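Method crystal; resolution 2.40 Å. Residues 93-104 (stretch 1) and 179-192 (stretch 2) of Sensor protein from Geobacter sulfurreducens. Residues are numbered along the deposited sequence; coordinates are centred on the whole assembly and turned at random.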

ATOM      1  N   HIS A  93      -1.273  -9.970  -4.414  1.00 42.09           N
ATOM      2  CA  HIS A  93      -0.480 -10.838  -3.559  1.00 39.33           C
ATOM      3  C   HIS A  93      -0.954 -10.715  -2.106  1.00 42.13           C
ATOM      4  O   HIS A  93      -0.593 -11.517  -1.242  1.00 39.38           O
ATOM      5  CB  HIS A  93       1.041 -10.585  -3.720  1.00 31.21           C
ATOM      6  CG  HIS A  93       1.492  -9.176  -3.466  1.00 38.22           C
ATOM      7  ND1 HIS A  93       1.417  -8.574  -2.223  1.00 33.32           N
ATOM      8  CD2 HIS A  93       2.089  -8.274  -4.285  1.00 25.94           C
ATOM      9  CE1 HIS A  93       1.947  -7.364  -2.292  1.00 30.01           C
ATOM     10  NE2 HIS A  93       2.362  -7.156  -3.530  1.00 33.88           N
ATOM     11  N   THR A  94      -1.798  -9.721  -1.850  1.00 37.66           N
ATOM     12  CA  THR A  94      -2.359  -9.546  -0.507  1.00 41.13           C
ATOM     13  C   THR A  94      -3.653  -8.707  -0.507  1.00 46.12           C
ATOM     14  O   THR A  94      -3.949  -7.977  -1.456  1.00 42.48           O
ATOM     15  CB  THR A  94      -1.360  -8.837   0.435  1.00 37.20           C
ATOM     16  OG1 THR A  94      -1.883  -8.823   1.768  1.00 35.30           O
ATOM     17  CG2 THR A  94      -1.151  -7.412  -0.011  1.00 25.60           C
ATOM     18  N   ILE A  95      -4.416  -8.822   0.572  1.00 45.62           N
ATOM     19  CA  ILE A  95      -5.637  -8.039   0.744  1.00 47.15           C
ATOM     20  C   ILE A  95      -5.400  -7.035   1.877  1.00 43.28           C
ATOM     21  O   ILE A  95      -5.042  -7.410   2.992  1.00 37.04           O
ATOM     22  CB  ILE A  95      -6.825  -8.919   1.134  1.00 48.98           C
ATOM     23  CG1 ILE A  95      -7.025 -10.002   0.077  1.00 53.62           C
ATOM     24  CG2 ILE A  95      -8.073  -8.064   1.260  1.00 59.79           C
ATOM     25  CD1 ILE A  95      -7.254  -9.454  -1.302  1.00 47.82           C
ATOM     26  N   VAL A  96      -5.597  -5.763   1.573  1.00 39.52           N
ATOM     27  CA  VAL A  96      -5.400  -4.683   2.528  1.00 43.06           C
ATOM     28  C   VAL A  96      -6.702  -4.105   3.089  1.00 43.32           C
ATOM     29  O   VAL A  96      -7.465  -3.462   2.375  1.00 45.05           O
ATOM     30  CB  VAL A  96      -4.635  -3.527   1.869  1.00 41.00           C
ATOM     31  CG1 VAL A  96      -4.409  -2.403   2.873  1.00 43.17           C
ATOM     32  CG2 VAL A  96      -3.327  -4.030   1.337  1.00 41.52           C
ATOM     33  N   TYR A  97      -6.955  -4.332   4.367  1.00 42.62           N
ATOM     34  CA  TYR A  97      -8.145  -3.791   5.017  1.00 45.46           C
ATOM     35  C   TYR A  97      -7.820  -2.401   5.522  1.00 44.87           C
ATOM     36  O   TYR A  97      -6.657  -2.056   5.694  1.00 42.54           O
ATOM     37  CB  TYR A  97      -8.527  -4.625   6.218  1.00 37.49           C
ATOM     38  CG  TYR A  97      -9.300  -5.867   5.905  1.00 56.02           C
ATOM     39  CD1 TYR A  97     -10.663  -5.807   5.610  1.00 60.34           C
ATOM     40  CD2 TYR A  97      -8.691  -7.117   5.969  1.00 62.35           C
ATOM     41  CE1 TYR A  97     -11.406  -6.970   5.398  1.00 62.88           C
ATOM     42  CE2 TYR A  97      -9.422  -8.283   5.756  1.00 67.38           C
ATOM     43  CZ  TYR A  97     -10.776  -8.203   5.476  1.00 64.82           C
ATOM     44  OH  TYR A  97     -11.495  -9.359   5.297  1.00 63.90           O
ATOM     45  N   HIS A  98      -8.847  -1.592   5.741  1.00 46.74           N
ATOM     46  CA  HIS A  98      -8.629  -0.259   6.285  1.00 45.42           C
ATOM     47  C   HIS A  98      -9.206  -0.213   7.677  1.00 42.24           C
ATOM     48  O   HIS A  98      -9.833  -1.159   8.155  1.00 44.90           O
ATOM     49  CB  HIS A  98      -9.305   0.822   5.466  1.00 46.16           C
ATOM     50  CG  HIS A  98      -8.579   1.175   4.216  1.00 48.85           C
ATOM     51  ND1 HIS A  98      -8.645   0.405   3.078  1.00 50.20           N
ATOM     52  CD2 HIS A  98      -7.768   2.219   3.925  1.00 54.84           C
ATOM     53  CE1 HIS A  98      -7.906   0.962   2.133  1.00 63.71           C
ATOM     54  NE2 HIS A  98      -7.364   2.063   2.622  1.00 62.33           N
ATOM     55  N   ALA A  99      -8.998   0.904   8.339  1.00 47.13           N
ATOM     56  CA  ALA A  99      -9.526   1.024   9.673  1.00 42.46           C
ATOM     57  C   ALA A  99      -9.621   2.476  10.043  1.00 39.00           C
ATOM     58  O   ALA A  99      -8.971   3.331   9.435  1.00 33.81           O
ATOM     59  CB  ALA A  99      -8.632   0.296  10.643  1.00 34.55           C
ATOM     60  N   ILE A 100     -10.492   2.757  10.998  1.00 41.27           N
ATOM     61  CA  ILE A 100     -10.613   4.107  11.495  1.00 44.73           C
ATOM     62  C   ILE A 100      -9.838   4.110  12.816  1.00 40.23           C
ATOM     63  O   ILE A 100     -10.030   3.258  13.694  1.00 30.92           O
ATOM     64  CB  ILE A 100     -12.066   4.505  11.753  1.00 45.49           C
ATOM     65  CG1 ILE A 100     -12.821   4.608  10.424  1.00 45.58           C
ATOM     66  CG2 ILE A 100     -12.100   5.840  12.497  1.00 36.55           C
ATOM     67  CD1 ILE A 100     -14.327   4.772  10.610  1.00 38.53           C
ATOM     68  N   PHE A 101      -8.952   5.077  12.914  1.00 31.53           N
ATOM     69  CA  PHE A 101      -8.086   5.276  14.064  1.00 40.70           C
ATOM     70  C   PHE A 101      -8.519   6.547  14.810  1.00 46.76           C
ATOM     71  O   PHE A 101      -8.969   7.526  14.191  1.00 42.74           O
ATOM     72  CB  PHE A 101      -6.636   5.444  13.573  1.00 31.24           C
ATOM     73  CG  PHE A 101      -6.021   4.172  13.050  1.00 48.04           C
ATOM     74  CD1 PHE A 101      -5.398   3.276  13.921  1.00 41.98           C
ATOM     75  CD2 PHE A 101      -6.077   3.859  11.693  1.00 40.55           C
ATOM     76  CE1 PHE A 101      -4.843   2.097  13.452  1.00 39.03           C
ATOM     77  CE2 PHE A 101      -5.520   2.676  11.220  1.00 46.14           C
ATOM     78  CZ  PHE A 101      -4.902   1.795  12.104  1.00 47.60           C
ATOM     79  N   ALA A 102      -8.351   6.527  16.129  1.00 46.99           N
ATOM     80  CA  ALA A 102      -8.695   7.663  16.980  1.00 48.77           C
ATOM     81  C   ALA A 102      -7.852   7.646  18.251  1.00 45.77           C
ATOM     82  O   ALA A 102      -7.309   6.603  18.616  1.00 44.96           O
ATOM     83  CB  ALA A 102     -10.170   7.591  17.363  1.00 35.46           C
ATOM     84  N   ARG A 103      -7.766   8.791  18.934  1.00 46.15           N
ATOM     85  CA  ARG A 103      -7.046   8.852  20.202  1.00 38.74           C
ATOM     86  C   ARG A 103      -7.962   8.112  21.159  1.00 38.71           C
ATOM     87  O   ARG A 103      -9.176   8.136  20.969  1.00 46.21           O
ATOM     88  CB  ARG A 103      -6.827  10.294  20.644  1.00 31.28           C
ATOM     89  CG  ARG A 103      -5.952  11.082  19.683  1.00 38.24           C
ATOM     90  CD  ARG A 103      -5.680  12.499  20.173  1.00 37.30           C
ATOM     91  NE  ARG A 103      -6.923  13.238  20.341  1.00 53.35           N
ATOM     92  CZ  ARG A 103      -7.582  13.845  19.358  1.00 50.61           C
ATOM     93  NH1 ARG A 103      -7.120  13.823  18.109  1.00 39.52           N
ATOM     94  NH2 ARG A 103      -8.717  14.469  19.632  1.00 45.07           N
ATOM     95  N   ARG A 104      -7.379   7.419  22.142  1.00 45.77           N
ATOM     96  CA  ARG A 104      -8.130   6.629  23.128  1.00 52.76           C
ATOM     97  C   ARG A 104      -9.253   7.365  23.829  1.00 57.29           C
ATOM     98  O   ARG A 104     -10.357   6.842  23.981  1.00 57.73           O
ATOM     99  CB  ARG A 104      -7.201   6.083  24.203  1.00 53.12           C
ATOM    100  CG  ARG A 104      -6.420   4.897  23.769  1.00 65.95           C
ATOM    101  CD  ARG A 104      -5.576   4.337  24.892  1.00 76.47           C
ATOM    102  NE  ARG A 104      -4.815   3.198  24.398  1.00 84.93           N
ATOM    103  CZ  ARG A 104      -3.962   3.272  23.381  1.00 95.30           C
ATOM    104  NH1 ARG A 104      -3.768   4.432  22.766  1.00100.69           N
ATOM    105  NH2 ARG A 104      -3.318   2.188  22.961  1.00 97.22           N
ATOM    106  N   THR A 179       1.338   6.066  20.885  1.00 37.20           N
ATOM    107  CA  THR A 179       0.613   5.213  21.811  1.00 30.78           C
ATOM    108  C   THR A 179      -0.722   5.681  22.352  1.00 34.15           C
ATOM    109  O   THR A 179      -1.310   5.000  23.192  1.00 35.57           O
ATOM    110  CB  THR A 179       1.530   4.772  22.971  1.00 35.91           C
ATOM    111  OG1 THR A 179       1.919   5.913  23.755  1.00 39.01           O
ATOM    112  CG2 THR A 179       2.776   4.097  22.410  1.00 36.98           C
ATOM    113  N   ASN A 180      -1.210   6.824  21.881  1.00 26.96           N
ATOM    114  CA  ASN A 180      -2.529   7.283  22.298  1.00 30.27           C
ATOM    115  C   ASN A 180      -3.533   6.893  21.192  1.00 40.63           C
ATOM    116  O   ASN A 180      -4.729   7.148  21.326  1.00 42.25           O
ATOM    117  CB  ASN A 180      -2.540   8.815  22.527  1.00 31.46           C
ATOM    118  CG  ASN A 180      -2.003   9.584  21.348  1.00 36.08           C
ATOM    119  OD1 ASN A 180      -1.122   9.097  20.647  1.00 29.16           O
ATOM    120  ND2 ASN A 180      -2.518  10.799  21.119  1.00 32.32           N
ATOM    121  N   LEU A 181      -3.054   6.267  20.110  1.00 34.56           N
ATOM    122  CA  LEU A 181      -3.954   5.866  19.004  1.00 34.95           C
ATOM    123  C   LEU A 181      -4.446   4.434  19.107  1.00 34.52           C
ATOM    124  O   LEU A 181      -3.706   3.541  19.499  1.00 40.36           O
ATOM    125  CB  LEU A 181      -3.278   6.029  17.628  1.00 16.92           C
ATOM    126  CG  LEU A 181      -2.696   7.407  17.300  1.00 23.91           C
ATOM    127  CD1 LEU A 181      -2.124   7.454  15.921  1.00 30.75           C
ATOM    128  CD2 LEU A 181      -3.791   8.449  17.459  1.00 34.41           C
ATOM    129  N   VAL A 182      -5.709   4.223  18.758  1.00 40.08           N
ATOM    130  CA  VAL A 182      -6.306   2.884  18.751  1.00 37.54           C
ATOM    131  C   VAL A 182      -7.136   2.802  17.493  1.00 41.86           C
ATOM    132  O   VAL A 182      -7.635   3.813  16.987  1.00 43.68           O
ATOM    133  CB  VAL A 182      -7.294   2.624  19.919  1.00 41.15           C
ATOM    134  CG1 VAL A 182      -6.553   2.514  21.221  1.00 47.21           C
ATOM    135  CG2 VAL A 182      -8.334   3.742  19.979  1.00 34.26           C
ATOM    136  N   PRO A 183      -7.261   1.603  16.943  1.00 43.42           N
ATOM    137  CA  PRO A 183      -8.064   1.431  15.729  1.00 36.83           C
ATOM    138  C   PRO A 183      -9.460   1.163  16.242  1.00 41.41           C
ATOM    139  O   PRO A 183      -9.662   0.165  16.931  1.00 42.06           O
ATOM    140  CB  PRO A 183      -7.458   0.188  15.089  1.00 45.11           C
ATOM    141  CG  PRO A 183      -6.999  -0.632  16.291  1.00 42.02           C
ATOM    142  CD  PRO A 183      -6.418   0.423  17.219  1.00 36.31           C
ATOM    143  N   VAL A 184     -10.416   2.043  15.952  1.00 49.36           N
ATOM    144  CA  VAL A 184     -11.784   1.823  16.440  1.00 55.62           C
ATOM    145  C   VAL A 184     -12.667   1.080  15.442  1.00 62.17           C
ATOM    146  O   VAL A 184     -13.316   0.092  15.791  1.00 68.46           O
ATOM    147  CB  VAL A 184     -12.483   3.145  16.827  1.00 51.76           C
ATOM    148  CG1 VAL A 184     -12.534   4.087  15.654  1.00 40.33           C
ATOM    149  CG2 VAL A 184     -13.896   2.845  17.309  1.00 64.05           C
ATOM    150  N   ALA A 185     -12.698   1.557  14.204  1.00 65.07           N
ATOM    151  CA  ALA A 185     -13.496   0.911  13.170  1.00 70.36           C
ATOM    152  C   ALA A 185     -12.544   0.064  12.350  1.00 71.46           C
ATOM    153  O   ALA A 185     -11.715   0.585  11.600  1.00 69.22           O
ATOM    154  CB  ALA A 185     -14.172   1.952  12.291  1.00 70.69           C
ATOM    155  N   ARG A 186     -12.674  -1.244  12.491  1.00 71.74           N
ATOM    156  CA  ARG A 186     -11.799  -2.163  11.795  1.00 78.09           C
ATOM    157  C   ARG A 186     -12.400  -2.814  10.558  1.00 80.13           C
ATOM    158  O   ARG A 186     -13.510  -2.485  10.133  1.00 79.99           O
ATOM    159  CB  ARG A 186     -11.327  -3.230  12.787  1.00 86.28           C
ATOM    160  CG  ARG A 186     -10.636  -2.633  14.022  1.00 87.07           C
ATOM    161  CD  ARG A 186     -11.248  -3.128  15.315  1.00 89.35           C
ATOM    162  NE  ARG A 186     -11.011  -4.553  15.510  1.00 95.34           N
ATOM    163  CZ  ARG A 186      -9.803  -5.104  15.573  1.00 96.96           C
ATOM    164  NH1 ARG A 186      -8.723  -4.346  15.452  1.00 96.61           N
ATOM    165  NH2 ARG A 186      -9.671  -6.412  15.760  1.00 96.39           N
ATOM    166  N   SER A 187     -11.626  -3.726   9.980  1.00 81.04           N
ATOM    167  CA  SER A 187     -11.994  -4.492   8.791  1.00 81.89           C
ATOM    168  C   SER A 187     -12.975  -3.862   7.796  1.00 83.69           C
ATOM    169  O   SER A 187     -13.788  -4.569   7.183  1.00 77.79           O
ATOM    170  CB  SER A 187     -12.514  -5.872   9.214  1.00 82.39           C
ATOM    171  OG  SER A 187     -11.491  -6.631   9.845  1.00 78.07           O
ATOM    172  N   ILE A 188     -12.913  -2.545   7.625  1.00 81.08           N
ATOM    173  CA  ILE A 188     -13.799  -1.923   6.666  1.00 80.56           C
ATOM    174  C   ILE A 188     -13.028  -1.609   5.384  1.00 80.28           C
ATOM    175  O   ILE A 188     -11.856  -1.249   5.428  1.00 78.75           O
ATOM    176  CB  ILE A 188     -14.450  -0.626   7.224  1.00 84.75           C
ATOM    177  CG1 ILE A 188     -13.408   0.475   7.405  1.00 84.11           C
ATOM    178  CG2 ILE A 188     -15.137  -0.918   8.549  1.00 90.12           C
ATOM    179  CD1 ILE A 188     -14.014   1.811   7.810  1.00 70.55           C
ATOM    180  N   ALA A 189     -13.694  -1.789   4.246  1.00 84.02           N
ATOM    181  CA  ALA A 189     -13.138  -1.522   2.907  1.00 79.23           C
ATOM    182  C   ALA A 189     -11.866  -2.277   2.489  1.00 69.52           C
ATOM    183  O   ALA A 189     -10.829  -1.648   2.305  1.00 65.17           O
ATOM    184  CB  ALA A 189     -12.915  -0.005   2.734  1.00 75.93           C
ATOM    185  N   ALA A 190     -11.961  -3.599   2.315  1.00 59.60           N
ATOM    186  CA  ALA A 190     -10.819  -4.436   1.901  1.00 63.35           C
ATOM    187  C   ALA A 190     -10.336  -4.179   0.462  1.00 57.72           C
ATOM    188  O   ALA A 190     -11.133  -3.969  -0.437  1.00 62.10           O
ATOM    189  CB  ALA A 190     -11.169  -5.909   2.066  1.00 52.44           C
ATOM    190  N   GLN A 191      -9.025  -4.212   0.248  1.00 58.08           N
ATOM    191  CA  GLN A 191      -8.465  -3.960  -1.079  1.00 58.38           C
ATOM    192  C   GLN A 191      -7.619  -5.106  -1.618  1.00 56.54           C
ATOM    193  O   GLN A 191      -7.000  -5.850  -0.847  1.00 57.73           O
ATOM    194  CB  GLN A 191      -7.608  -2.701  -1.048  1.00 65.59           C
ATOM    195  CG  GLN A 191      -8.346  -1.484  -0.574  1.00 69.84           C
ATOM    196  CD  GLN A 191      -9.513  -1.170  -1.468  1.00 78.68           C
ATOM    197  OE1 GLN A 191      -9.336  -0.863  -2.649  1.00 78.24           O
ATOM    198  NE2 GLN A 191     -10.720  -1.256  -0.918  1.00 78.12           N
ATOM    199  N   ARG A 192      -7.599  -5.247  -2.945  1.00 52.85           N
ATOM    200  CA  ARG A 192      -6.801  -6.291  -3.597  1.00 49.74           C
ATOM    201  C   ARG A 192      -5.533  -5.552  -3.972  1.00 47.21           C
ATOM    202  O   ARG A 192      -5.566  -4.630  -4.781  1.00 48.35           O
ATOM    203  CB  ARG A 192      -7.517  -6.819  -4.837  1.00 54.85           C
ATOM    204  CG  ARG A 192      -8.978  -7.174  -4.593  1.00 63.21           C
ATOM    205  CD  ARG A 192      -9.558  -7.973  -5.748  1.00 72.89           C
ATOM    206  NE  ARG A 192      -9.320  -9.407  -5.587  1.00 74.86           N
ATOM    207  CZ  ARG A 192      -9.286 -10.271  -6.594  1.00 72.05           C
ATOM    208  NH1 ARG A 192      -9.470  -9.838  -7.834  1.00 72.59           N
ATOM    209  NH2 ARG A 192      -9.061 -11.562  -6.361  1.00 70.20           N
TER

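The contact is antiparallel β pairing: a strand running up to R103 lies alongside a partner that comes in two pieces, one around V182 and another around Q191, joined by a segment that turns corners at A185, S187 and A189. The two stretches together bury 1196 Å² of surface.

Backbone hydrogen bonds carry most of the pairing. At one end V96 N donates to Q191 O at 2.8 Å and Q191 N returns a bond to V96 O at 2.7 Å. Near the other end A102 N to V182 O and V182 N to A102 O, both 2.9 Å, are nearly straight, with N-H...O angles of 162° and 161°. The ladder then extends one step beyond the strand, where R104 N donates to N180 O at 2.8 Å. Between these ends the register slips three times, each slip a β bulge. H98 N reaches I188 O at 3.0 Å, but the return bond from I188 N to H98 O is weak at 3.4 Å. I100 accommodates its bulge by sharing one acceptor: I100 O takes bonds from V184 N at 2.6 Å and from A185 N at 3.2 Å, while I100 N donates to A185 O at 2.6 Å. P183 suits its place opposite F101 because this is a non-hydrogen-bonded pair, where the lack of an amide hydrogen costs no cross-strand bond. Alpha carbons add CA-H...O contacts typical of close antiparallel strands, among them I95 CA to Q191 O at 3.0 Å and R103 CA to N180 O at 3.1 Å.

One side chain hydrogen-bonds across the stretches to the backbone. H98 ND1 donates to A189 O at 3.1 Å with an angle of 155°, and that oxygen lies near the plane of the imidazole, where a ring nitrogen can direct its hydrogen. The same carbonyl receives a weak bond from within its own stretch, Q191 NE2 to A189 O at 3.2 Å. Thus two polar side chains help to satisfy a carbonyl at a corner of the chain.

Apolar side chains add contacts alongside the backbone bonds. I100 points to the same face as H98 and V96, and its branched side chain meets several partners: CD1 of I100 lies 3.3 Å from CB of A185, CG2 of I100 is 3.6 Å from CG1 of V184, and CG1 of I100 is 4.0 Å from CD1 of I188. A185 has only a methyl group to offer here, and it meets I100 closely. On the other face, CE1 of F101 rests 3.6 Å from CB of P183. Y97 leaves its strand sideways, yet its ring brings CE1 to 3.5 Å from CB of A190, while OG of S187 sits over one ring face.

R104 closes the exposed end. Its flat guanidinium lies between T179 O over one face and CG1 of V182 over the opposite face, the latter 3.5 Å from R104 CZ. Although R104 NH1 is only 2.6 Å from T179 O, the angle is too poor for a hydrogen bond.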